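Local coordinates for putative agmatinase (Clostridium difficile, PDB 3LHL), which probably hydrolyses agmatine to putrescine and urea as a manganese-dependent member of the arginase family, at residues 153-157 and 182-188; 50-55 and 271-276; 189-194 and 236-240. The contacts are given in a common frame with arbitrary orientation. Residue numbers count along the deposited sequence, not the author numbering.

Contact 1: 153-157 and 182-188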
loop_
_atom_site.group_PDB
_atom_site.type_symbol
_atom_site.label_atom_id
_atom_site.label_comp_id
_atom_site.label_asym_id
_atom_site.label_seq_id
_atom_site.Cartn_x
_atom_site.Cartn_y
_atom_site.Cartn_z
ATOM N N ILE A 153 7.626 5.245 -11.487
ATOM C CA ILE A 153 6.568 4.352 -11.038
ATOM C C ILE A 153 6.662 2.963 -11.651
ATOM O O ILE A 153 6.817 2.817 -12.866
ATOM C CB ILE A 153 5.195 4.971 -11.357
ATOM C CG1 ILE A 153 5.140 6.385 -10.763
ATOM C CG2 ILE A 153 4.073 4.098 -10.806
ATOM C CD1 ILE A 153 3.905 7.172 -11.135
ATOM N N PHE A 154 6.572 1.949 -10.792
ATOM C CA PHE A 154 6.645 0.548 -11.199
ATOM C C PHE A 154 5.417 -0.178 -10.673
ATOM O O PHE A 154 5.200 -0.250 -9.466
ATOM C CB PHE A 154 7.920 -0.083 -10.642
ATOM C CG PHE A 154 9.168 0.569 -11.143
ATOM C CD1 PHE A 154 9.879 0.017 -12.204
ATOM C CD2 PHE A 154 9.597 1.778 -10.599
ATOM C CE1 PHE A 154 10.997 0.662 -12.723
ATOM C CE2 PHE A 154 10.716 2.434 -11.111
ATOM C CZ PHE A 154 11.416 1.874 -12.177
ATOM N N GLN A 155 4.619 -0.717 -11.587
ATOM C CA GLN A 155 3.387 -1.393 -11.217
ATOM C C GLN A 155 3.483 -2.890 -11.456
ATOM O O GLN A 155 4.076 -3.332 -12.439
ATOM C CB GLN A 155 2.234 -0.782 -12.012
ATOM C CG GLN A 155 2.351 0.741 -12.116
ATOM C CD GLN A 155 1.139 1.391 -12.741
ATOM O OE1 GLN A 155 0.053 1.404 -12.154
ATOM N NE2 GLN A 155 1.312 1.932 -13.938
ATOM N N PHE A 156 2.891 -3.664 -10.549
ATOM C CA PHE A 156 2.933 -5.120 -10.633
ATOM C C PHE A 156 1.592 -5.793 -10.377
ATOM O O PHE A 156 0.835 -5.366 -9.511
ATOM C CB PHE A 156 3.940 -5.655 -9.619
ATOM C CG PHE A 156 5.328 -5.169 -9.839
ATOM C CD1 PHE A 156 6.220 -5.907 -10.615
ATOM C CD2 PHE A 156 5.750 -3.967 -9.280
ATOM C CE1 PHE A 156 7.517 -5.453 -10.829
ATOM C CE2 PHE A 156 7.049 -3.505 -9.491
ATOM C CZ PHE A 156 7.932 -4.248 -10.265
ATOM N N GLY A 157 1.319 -6.852 -11.134
ATOM C CA GLY A 157 0.091 -7.608 -10.966
ATOM C C GLY A 157 -1.147 -7.041 -11.633
ATOM O O GLY A 157 -2.236 -7.599 -11.497
ATOM N N ILE A 182 3.709 -10.771 -11.158
ATOM C CA ILE A 182 4.688 -10.057 -10.341
ATOM C C ILE A 182 6.075 -10.693 -10.481
ATOM O O ILE A 182 6.973 -10.427 -9.682
ATOM C CB ILE A 182 4.287 -10.094 -8.851
ATOM C CG1 ILE A 182 4.207 -11.548 -8.382
ATOM C CG2 ILE A 182 2.931 -9.412 -8.650
ATOM C CD1 ILE A 182 3.859 -11.704 -6.934
ATOM N N ASP A 183 6.240 -11.525 -11.503
ATOM C CA ASP A 183 7.497 -12.233 -11.741
ATOM C C ASP A 183 8.740 -11.370 -11.947
ATOM O O ASP A 183 9.849 -11.800 -11.635
ATOM C CB ASP A 183 7.333 -13.180 -12.931
ATOM C CG ASP A 183 6.243 -14.212 -12.705
ATOM O OD1 ASP A 183 6.321 -14.947 -11.697
ATOM O OD2 ASP A 183 5.308 -14.292 -13.533
ATOM N N THR A 184 8.562 -10.158 -12.466
ATOM C CA THR A 184 9.690 -9.272 -12.710
ATOM C C THR A 184 10.107 -8.454 -11.488
ATOM O O THR A 184 11.086 -7.706 -11.549
ATOM C CB THR A 184 9.385 -8.281 -13.851
ATOM O OG1 THR A 184 8.322 -7.407 -13.453
ATOM C CG2 THR A 184 8.977 -9.026 -15.115
ATOM N N PHE A 185 9.385 -8.600 -10.380
ATOM C CA PHE A 185 9.687 -7.826 -9.174
ATOM C C PHE A 185 11.137 -7.885 -8.697
ATOM O O PHE A 185 11.725 -6.853 -8.371
ATOM C CB PHE A 185 8.767 -8.227 -8.019
ATOM C CG PHE A 185 8.804 -7.261 -6.856
ATOM C CD1 PHE A 185 8.474 -5.913 -7.040
ATOM C CD2 PHE A 185 9.195 -7.686 -5.586
ATOM C CE1 PHE A 185 8.537 -5.002 -5.974
ATOM C CE2 PHE A 185 9.262 -6.787 -4.513
ATOM C CZ PHE A 185 8.933 -5.439 -4.708
ATOM N N GLU A 186 11.717 -9.081 -8.647
ATOM C CA GLU A 186 13.100 -9.216 -8.194
ATOM C C GLU A 186 14.048 -8.421 -9.084
ATOM O O GLU A 186 14.968 -7.769 -8.589
ATOM C CB GLU A 186 13.521 -10.686 -8.158
ATOM C CG GLU A 186 14.942 -10.917 -7.636
ATOM C CD GLU A 186 15.224 -12.381 -7.333
ATOM O OE1 GLU A 186 14.523 -13.252 -7.887
ATOM O OE2 GLU A 186 16.155 -12.667 -6.550
ATOM N N ASN A 187 13.817 -8.466 -10.393
ATOM C CA ASN A 187 14.655 -7.724 -11.322
ATOM C C ASN A 187 14.537 -6.220 -11.085
ATOM O O ASN A 187 15.543 -5.513 -11.059
ATOM C CB ASN A 187 14.281 -8.044 -12.775
ATOM C CG ASN A 187 14.935 -9.315 -13.277
ATOM O OD1 ASN A 187 15.948 -9.753 -12.742
ATOM N ND2 ASN A 187 14.371 -9.902 -14.322
ATOM N N ILE A 188 13.308 -5.737 -10.915
ATOM C CA ILE A 188 13.070 -4.315 -10.684
ATOM C C ILE A 188 13.710 -3.845 -9.389
ATOM O O ILE A 188 14.323 -2.781 -9.347
ATOM C CB ILE A 188 11.552 -3.994 -10.650
ATOM C CG1 ILE A 188 10.957 -4.181 -12.049
ATOM C CG2 ILE A 188 11.313 -2.556 -10.165
ATOM C CD1 ILE A 188 11.653 -3.360 -13.130
#

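Contact 2: 50-55 and 271-276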
loop_
_atom_site.group_PDB
_atom_site.type_symbol
_atom_site.label_atom_id
_atom_site.label_comp_id
_atom_site.label_asym_id
_atom_site.label_seq_id
_atom_site.Cartn_x
_atom_site.Cartn_y
_atom_site.Cartn_z
ATOM N N LEU A 50 12.116 -13.901 11.212
ATOM C CA LEU A 50 12.227 -12.627 11.911
ATOM C C LEU A 50 11.085 -12.605 12.915
ATOM O O LEU A 50 10.074 -13.272 12.710
ATOM C CB LEU A 50 12.086 -11.464 10.928
ATOM C CG LEU A 50 13.185 -11.313 9.866
ATOM C CD1 LEU A 50 12.806 -10.206 8.888
ATOM C CD2 LEU A 50 14.519 -11.004 10.537
ATOM N N ASP A 51 11.236 -11.842 13.993
ATOM C CA ASP A 51 10.205 -11.774 15.024
ATOM C C ASP A 51 9.895 -10.323 15.383
ATOM O O ASP A 51 10.801 -9.550 15.698
ATOM C CB ASP A 51 10.683 -12.516 16.281
ATOM C CG ASP A 51 9.541 -12.928 17.199
ATOM O OD1 ASP A 51 8.720 -12.071 17.586
ATOM O OD2 ASP A 51 9.468 -14.125 17.541
ATOM N N LEU A 52 8.616 -9.957 15.348
ATOM C CA LEU A 52 8.209 -8.593 15.682
ATOM C C LEU A 52 8.749 -8.126 17.035
ATOM O O LEU A 52 8.953 -6.933 17.249
ATOM C CB LEU A 52 6.681 -8.478 15.688
ATOM C CG LEU A 52 5.986 -8.426 14.321
ATOM C CD1 LEU A 52 4.475 -8.364 14.509
ATOM C CD2 LEU A 52 6.478 -7.206 13.545
ATOM N N GLU A 53 8.992 -9.073 17.937
ATOM C CA GLU A 53 9.484 -8.763 19.275
ATOM C C GLU A 53 10.900 -8.202 19.343
ATOM O O GLU A 53 11.294 -7.647 20.367
ATOM C CB GLU A 53 9.391 -10.007 20.162
ATOM C CG GLU A 53 7.968 -10.477 20.400
ATOM C CD GLU A 53 7.898 -11.710 21.281
ATOM O OE1 GLU A 53 8.459 -12.761 20.884
ATOM O OE2 GLU A 53 7.280 -11.627 22.368
ATOM N N ASP A 54 11.668 -8.344 18.269
ATOM C CA ASP A 54 13.034 -7.829 18.265
ATOM C C ASP A 54 13.093 -6.384 17.786
ATOM O O ASP A 54 14.179 -5.832 17.626
ATOM C CB ASP A 54 13.933 -8.667 17.352
ATOM C CG ASP A 54 13.959 -10.131 17.734
ATOM O OD1 ASP A 54 13.934 -10.434 18.946
ATOM O OD2 ASP A 54 14.022 -10.979 16.820
ATOM N N TYR A 55 11.939 -5.765 17.568
ATOM C CA TYR A 55 11.942 -4.405 17.049
ATOM C C TYR A 55 11.077 -3.396 17.780
ATOM O O TYR A 55 10.149 -3.746 18.513
ATOM C CB TYR A 55 11.523 -4.422 15.576
ATOM C CG TYR A 55 12.275 -5.437 14.755
ATOM C CD1 TYR A 55 13.615 -5.237 14.423
ATOM C CD2 TYR A 55 11.663 -6.629 14.357
ATOM C CE1 TYR A 55 14.331 -6.202 13.720
ATOM C CE2 TYR A 55 12.369 -7.601 13.653
ATOM C CZ TYR A 55 13.703 -7.381 13.342
ATOM O OH TYR A 55 14.415 -8.350 12.675
ATOM N N CYS A 271 6.229 -5.171 8.271
ATOM C CA CYS A 271 6.835 -4.500 9.413
ATOM C C CYS A 271 8.195 -5.137 9.667
ATOM O O CYS A 271 9.190 -4.445 9.871
ATOM C CB CYS A 271 5.960 -4.644 10.663
ATOM S SG CYS A 271 4.499 -3.574 10.703
ATOM N N LEU A 272 8.233 -6.465 9.653
ATOM C CA LEU A 272 9.477 -7.180 9.880
ATOM C C LEU A 272 10.534 -6.755 8.862
ATOM O O LEU A 272 11.635 -6.342 9.223
ATOM C CB LEU A 272 9.232 -8.688 9.797
ATOM C CG LEU A 272 8.414 -9.249 10.964
ATOM C CD1 LEU A 272 8.072 -10.708 10.718
ATOM C CD2 LEU A 272 9.208 -9.089 12.256
ATOM N N ILE A 273 10.179 -6.841 7.588
ATOM C CA ILE A 273 11.081 -6.474 6.507
ATOM C C ILE A 273 11.648 -5.062 6.644
ATOM O O ILE A 273 12.856 -4.859 6.540
ATOM C CB ILE A 273 10.356 -6.636 5.143
ATOM C CG1 ILE A 273 10.866 -7.897 4.459
ATOM C CG2 ILE A 273 10.541 -5.411 4.263
ATOM C CD1 ILE A 273 10.732 -9.125 5.309
ATOM N N ILE A 274 10.775 -4.091 6.882
ATOM C CA ILE A 274 11.205 -2.708 7.014
ATOM C C ILE A 274 11.992 -2.502 8.307
ATOM O O ILE A 274 13.058 -1.885 8.301
ATOM C CB ILE A 274 9.986 -1.746 6.984
ATOM C CG1 ILE A 274 9.228 -1.915 5.668
ATOM C CG2 ILE A 274 10.448 -0.301 7.123
ATOM C CD1 ILE A 274 7.917 -1.167 5.619
ATOM N N SER A 275 11.471 -3.032 9.408
ATOM C CA SER A 275 12.130 -2.889 10.702
ATOM C C SER A 275 13.542 -3.457 10.697
ATOM O O SER A 275 14.454 -2.880 11.293
ATOM C CB SER A 275 11.312 -3.573 11.795
ATOM O OG SER A 275 10.078 -2.909 11.981
ATOM N N ASP A 276 13.724 -4.582 10.015
ATOM C CA ASP A 276 15.033 -5.215 9.957
ATOM C C ASP A 276 16.050 -4.370 9.203
ATOM O O ASP A 276 17.213 -4.296 9.601
ATOM C CB ASP A 276 14.939 -6.597 9.311
ATOM C CG ASP A 276 16.250 -7.358 9.384
ATOM O OD1 ASP A 276 16.730 -7.591 10.510
ATOM O OD2 ASP A 276 16.803 -7.718 8.322
#

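Contact 3: 189-194 and 236-240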
loop_
_atom_site.group_PDB
_atom_site.type_symbol
_atom_site.label_atom_id
_atom_site.label_comp_id
_atom_site.label_asym_id
_atom_site.label_seq_id
_atom_site.Cartn_x
_atom_site.Cartn_y
_atom_site.Cartn_z
ATOM N N VAL A 189 13.577 -4.644 -8.337
ATOM C CA VAL A 189 14.141 -4.295 -7.038
ATOM C C VAL A 189 15.669 -4.190 -7.069
ATOM O O VAL A 189 16.239 -3.264 -6.500
ATOM C CB VAL A 189 13.709 -5.312 -5.964
ATOM C CG1 VAL A 189 14.393 -5.004 -4.649
ATOM C CG2 VAL A 189 12.190 -5.252 -5.783
ATOM N N ASN A 190 16.330 -5.140 -7.724
ATOM C CA ASN A 190 17.786 -5.091 -7.832
ATOM C C ASN A 190 18.205 -3.842 -8.612
ATOM O O ASN A 190 19.210 -3.208 -8.293
ATOM C CB ASN A 190 18.324 -6.334 -8.542
ATOM C CG ASN A 190 18.380 -7.540 -7.634
ATOM O OD1 ASN A 190 18.845 -7.448 -6.496
ATOM N ND2 ASN A 190 17.923 -8.682 -8.133
HETATM N N MSE A 191 17.424 -3.496 -9.632
HETATM C CA MSE A 191 17.715 -2.323 -10.450
HETATM C C MSE A 191 17.576 -1.029 -9.660
HETATM O O MSE A 191 18.212 -0.030 -9.984
HETATM C CB MSE A 191 16.789 -2.276 -11.665
HETATM C CG MSE A 191 17.271 -3.096 -12.844
HETATM SE SE MSE A 191 15.943 -3.154 -14.255
HETATM C CE MSE A 191 15.679 -1.245 -14.507
ATOM N N LEU A 192 16.735 -1.055 -8.630
ATOM C CA LEU A 192 16.510 0.105 -7.779
ATOM C C LEU A 192 17.449 0.062 -6.581
ATOM O O LEU A 192 17.168 0.651 -5.535
ATOM C CB LEU A 192 15.060 0.124 -7.288
ATOM C CG LEU A 192 13.991 0.768 -8.170
ATOM C CD1 LEU A 192 14.146 0.330 -9.605
ATOM C CD2 LEU A 192 12.621 0.386 -7.636
ATOM N N ASN A 193 18.561 -0.644 -6.744
ATOM C CA ASN A 193 19.557 -0.786 -5.687
ATOM C C ASN A 193 19.963 0.560 -5.096
ATOM O O ASN A 193 20.377 1.463 -5.820
ATOM C CB ASN A 193 20.794 -1.502 -6.234
ATOM C CG ASN A 193 21.819 -1.808 -5.158
ATOM O OD1 ASN A 193 22.454 -0.905 -4.613
ATOM N ND2 ASN A 193 21.977 -3.088 -4.842
ATOM N N GLY A 194 19.827 0.681 -3.780
ATOM C CA GLY A 194 20.197 1.903 -3.084
ATOM C C GLY A 194 19.265 3.088 -3.245
ATOM O O GLY A 194 19.595 4.188 -2.812
ATOM N N ASN A 236 16.108 -9.340 0.963
ATOM C CA ASN A 236 17.446 -9.581 0.437
ATOM C C ASN A 236 17.958 -8.476 -0.486
ATOM O O ASN A 236 19.081 -8.553 -0.980
ATOM C CB ASN A 236 17.496 -10.919 -0.319
ATOM C CG ASN A 236 17.178 -12.112 0.570
ATOM O OD1 ASN A 236 17.578 -12.158 1.731
ATOM N ND2 ASN A 236 16.468 -13.089 0.020
ATOM N N SER A 237 17.148 -7.452 -0.723
ATOM C CA SER A 237 17.566 -6.374 -1.611
ATOM C C SER A 237 18.201 -5.212 -0.863
ATOM O O SER A 237 18.368 -5.254 0.354
ATOM C CB SER A 237 16.372 -5.840 -2.396
ATOM O OG SER A 237 15.606 -4.951 -1.598
ATOM N N ASN A 238 18.549 -4.171 -1.607
ATOM C CA ASN A 238 19.139 -2.988 -1.012
ATOM C C ASN A 238 18.306 -1.751 -1.319
ATOM O O ASN A 238 18.848 -0.697 -1.659
ATOM C CB ASN A 238 20.572 -2.783 -1.509
ATOM C CG ASN A 238 21.279 -1.645 -0.787
ATOM O OD1 ASN A 238 21.236 -1.556 0.439
ATOM N ND2 ASN A 238 21.937 -0.776 -1.544
ATOM N N ILE A 239 16.984 -1.877 -1.225
ATOM C CA ILE A 239 16.126 -0.726 -1.472
ATOM C C ILE A 239 15.767 -0.124 -0.121
ATOM O O ILE A 239 15.697 -0.831 0.885
ATOM C CB ILE A 239 14.821 -1.091 -2.228
ATOM C CG1 ILE A 239 13.959 -2.033 -1.392
ATOM C CG2 ILE A 239 15.151 -1.709 -3.569
ATOM C CD1 ILE A 239 12.572 -2.242 -1.970
ATOM N N ASN A 240 15.545 1.183 -0.100
ATOM C CA ASN A 240 15.211 1.868 1.137
ATOM C C ASN A 240 13.754 2.322 1.145
ATOM O O ASN A 240 13.377 3.274 0.461
ATOM C CB ASN A 240 16.159 3.061 1.330
ATOM C CG ASN A 240 15.946 3.773 2.654
ATOM O OD1 ASN A 240 15.644 3.141 3.668
ATOM N ND2 ASN A 240 16.122 5.089 2.658
HETATM O O HOH W 1 18.050 -3.602 -4.289
HETATM O O HOH W 2 18.757 -8.600 -4.041
#

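Contact 1: 153-157 and 182-188
Apolar side chains of a strand next to the edge of the parallel sheet meet the first turn of a helix in this buried strand-helix contact, with Phe-156 at its middle. Strand 153-158 lies in the sheet between strands 115-120 and 176-179, and helix 185-191 packs against one face of it. Phe-154 and Phe-156, two residues apart, both direct CA-CB toward the helix. The edge of the Phe-185 ring points at the face of Phe-156 in a T-shaped stack, with centroids 5.1 Å apart and planes at 90°. Ile-188 CG1 lies 3.5 Å from Phe-156 CZ, at the ring edge, while Ile-188 CG2 reaches Phe-154 CD1 at 3.6 Å. This layering of helices on a parallel sheet is the alpha/beta/alpha architecture of the arginase fold. A type I turn from Ile-182 to Phe-185 leads into the helix, and Ile-182 CG2 sits 4.0 Å from Phe-156 CB. Thr-184 OG1 also borders the Phe-156 ring, but its hydrogen bonds go to Glu-178 and Tyr-176.

Contact 2: 50-55 and 271-276
Leu-50, on the short strand 50-51, opens this contact by directing its side chain toward helix 258-278, where its CB lies 4.0 Å from Leu-272 CD2 and its CD1 4.3 Å from Ile-273 CD1. Asp-51 points away from the helix and shapes its own segment instead: its OD1 accepts from Glu-53 N at 3.0 Å, an Asx turn, and also bonds to the Thr-43 hydroxyl. Here the chain passes from strand into the 3-10 turn 52-54. The bend carries the backbone close over the helix, with Leu-52 N only 3.3 Å from Leu-272 CD2. The Leu-52 side chain leaves sideways, yet its CD2 comes within 3.6 Å of Leu-272 CD2 and 3.9 Å of Cys-271 CB. After the turn, Tyr-55 points back toward the helix and lays one ring face over Ser-275, whose CB is 4.0 Å from the ring centroid in a CH-pi contact. Leu-272 is thus touched by Leu-50, Leu-52 and Tyr-55, its CD2 lying 3.8 Å from Tyr-55 CE2. The segment therefore lies along the long C-terminal helix of this arginase-fold domain, near one margin of the parallel sheet: Cys-271 and Ser-275 also pack on Leu-10 of strand 10-15 and Ile-57 of the outermost strand 57-62, while Leu-272 touches Ser-45 of the small antiparallel pair 44-45/50-51.

Contact 3: 189-194 and 236-240
Two direct hydrogen bonds tie Asn-238 to the loop that follows helix 185-191: Gly-194 N donates to Asn-238 O at 2.7 Å, and Asn-238 ND2 donates to Asn-193 OD1 at 3.1 Å. One residue thus engages the loop through both its backbone and its side chain. The contact joins two successive helix-to-strand connections of the arginase alpha/beta fold: segment 189-194 leads into strand 196-202, and segment 236-240 leads into the parallel neighbour of that strand, 240-247. Just beyond, backbone hydrogen bonds from Asn-240 to Lys-195 and Ile-197 continue the pairing into the sheet. Gly-194 has a positive phi of 74°, a conformation that glycine adopts readily, as the chain turns from the helix toward its strand.

Farther back along the helix, water takes over from direct bonding. One molecule donates to Val-189 O at 2.9 Å and accepts from Asn-238 N at 2.8 Å; a second donates both to Asn-190 OD1 at 2.7 Å and to Asn-236 O at 3.1 Å. Ser-237, between these bridged positions, directs its hydroxyl into its own connection, where OG is hydrogen-bonded to Ile-234 O, the backbone of the preceding helix.

Beneath the polar layer, Ile-239 supplies the apolar packing. Leu-192, the first residue to leave helical geometry, approaches it with CB 4.1 Å from Ile-239 CG2, and both side chains also touch Ile-197 on strand 196-202. That same methyl group, Ile-239 CG2, lies 3.5 Å from Val-189 CG1.

Helix 185-191 connects contacts 1 and 3: its first turn packs on strand 153-158, and its last residues and the following loop meet 236-240. Their centres are 12 Å apart, and they touch where Phe-154 CZ lies 4.1 Å from Leu-192 CD1. Contact 2 sits farther off, its centre 24 Å from that of contact 1 and 18 Å from that of contact 3, with nearest atoms about 9 and 6 Å away. It joins segments 216 residues apart in sequence, a span that includes both other contacts. Contact 1 comes nearest the manganese site: the nearest atoms of Gly-157 and the side chain of the metal ligand Asp-121 are about 7 Å apart, and a bound manganese ion lies about 10 Å from Gly-157.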